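Local coordinates for RING-type domain-containing protein (Chaetomium thermophilum, PDB 6Z3U) that activates the kinase CDK7 as the MAT1 subunit of the CDK-activating kinase complex, here represented by its C-terminal segment, at the interface of chains B and A. Residues are numbered along the deposited sequence; one frame, centred on the assembly and turned at random. Chains: chain A, RING-type domain-containing protein; chain B, CYCLIN domain-containing protein.

The interface of chains B and A. Residues chain B 8-9; chain A 16, 55-58.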
loop_
_atom_site.group_PDB
_atom_site.type_symbol
_atom_site.label_atom_id
_atom_site.label_comp_id
_atom_site.label_asym_id
_atom_site.label_seq_id
_atom_site.Cartn_x
_atom_site.Cartn_y
_atom_site.Cartn_z
ATOM N N GLU B 8 9.284 4.826 16.101
ATOM C CA GLU B 8 9.296 4.133 14.817
ATOM C C GLU B 8 9.058 2.637 14.988
ATOM O O GLU B 8 8.566 1.980 14.063
ATOM C CB GLU B 8 10.618 4.373 14.084
ATOM C CG GLU B 8 11.860 3.911 14.831
ATOM C CD GLU B 8 12.550 5.033 15.574
ATOM O OE1 GLU B 8 11.859 5.799 16.276
ATOM O OE2 GLU B 8 13.788 5.146 15.455
ATOM N N ASP B 9 9.407 2.081 16.152
ATOM C CA ASP B 9 9.113 0.675 16.413
ATOM C C ASP B 9 7.628 0.465 16.680
ATOM O O ASP B 9 7.046 -0.530 16.232
ATOM C CB ASP B 9 9.944 0.169 17.594
ATOM C CG ASP B 9 11.432 0.124 17.289
ATOM O OD1 ASP B 9 11.814 0.349 16.122
ATOM O OD2 ASP B 9 12.222 -0.143 18.219
ATOM N N TYR A 16 16.826 8.382 15.228
ATOM C CA TYR A 16 17.411 8.999 14.048
ATOM C C TYR A 16 16.788 10.368 13.826
ATOM O O TYR A 16 15.746 10.704 14.395
ATOM C CB TYR A 16 17.227 8.120 12.804
ATOM C CG TYR A 16 15.813 8.086 12.267
ATOM C CD1 TYR A 16 14.891 7.160 12.738
ATOM C CD2 TYR A 16 15.404 8.969 11.276
ATOM C CE1 TYR A 16 13.601 7.122 12.246
ATOM C CE2 TYR A 16 14.117 8.938 10.777
ATOM C CZ TYR A 16 13.221 8.011 11.264
ATOM O OH TYR A 16 11.936 7.978 10.772
ATOM N N PHE A 55 15.277 2.447 10.174
ATOM C CA PHE A 55 15.238 2.334 11.623
ATOM C C PHE A 55 13.914 1.814 12.163
ATOM O O PHE A 55 13.844 1.475 13.350
ATOM C CB PHE A 55 15.530 3.697 12.273
ATOM C CG PHE A 55 16.955 4.150 12.123
ATOM C CD1 PHE A 55 17.363 4.839 10.992
ATOM C CD2 PHE A 55 17.885 3.894 13.117
ATOM C CE1 PHE A 55 18.674 5.259 10.854
ATOM C CE2 PHE A 55 19.196 4.312 12.985
ATOM C CZ PHE A 55 19.591 4.995 11.852
ATOM N N ALA A 56 12.874 1.730 11.337
ATOM C CA ALA A 56 11.572 1.287 11.816
ATOM C C ALA A 56 11.645 -0.159 12.283
ATOM O O ALA A 56 11.901 -1.066 11.486
ATOM C CB ALA A 56 10.528 1.439 10.712
ATOM N N GLY A 57 11.413 -0.369 13.576
ATOM C CA GLY A 57 11.454 -1.703 14.139
ATOM C C GLY A 57 12.845 -2.240 14.375
ATOM O O GLY A 57 13.051 -3.457 14.315
ATOM N N LEU A 58 13.813 -1.366 14.655
ATOM C CA LEU A 58 15.170 -1.834 14.910
ATOM C C LEU A 58 15.233 -2.643 16.199
ATOM O O LEU A 58 15.987 -3.618 16.291
ATOM C CB LEU A 58 16.131 -0.648 14.973
ATOM C CG LEU A 58 17.533 -0.877 14.398
ATOM C CD1 LEU A 58 18.453 0.288 14.746
ATOM C CD2 LEU A 58 18.125 -2.193 14.879
#
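B:Glu8 and B:Asp9, on the short N-terminal helix 7-12 of the cyclin H subunit, face the chain of A:Phe55 to A:Leu58, where helix 43-55 of MAT1 ends and the backbone turns through A:Gly57 at positive phi (78°). The carboxylate of B:Asp9 meets this turn with OD1, which accepts a hydrogen bond of 2.7 Å from the backbone N of A:Gly57. The bond is bent, 119° at the hydrogen, and reaches the oxygen on its anti side, tilted from the carboxylate plane. The backbone N of A:Leu58 is also near, but its N-H points away from OD1 and makes no hydrogen bond with it. The side chain of B:Glu8 runs instead past the carbonyl of A:Phe55 to A:Tyr16, the glutamate and tyrosine side chains passing each other in opposite directions. Its CG lies between the backbone N and carbonyl carbon (chi1 59°) and comes to 3.5 Å from the carbonyl O of A:Phe55, while CB packs on CA of A:Ala56 at 3.9 Å. A bend at chi2 then carries the carboxylate to the tyrosine, OE2 lying 3.6 Å from ring atom CD1, with the two planes nearly perpendicular. Behind this contact, CB of A:Tyr16 covers one face of the A:Phe55 ring near its rim, bringing the loop ahead of helix 25-31 in this C-terminal MAT1 segment against helix 43-55. The small patch thus joins the cyclin's N-terminal helix to the C-terminal end of MAT1 helix 43-55, just before the chain continues toward helix 62-67.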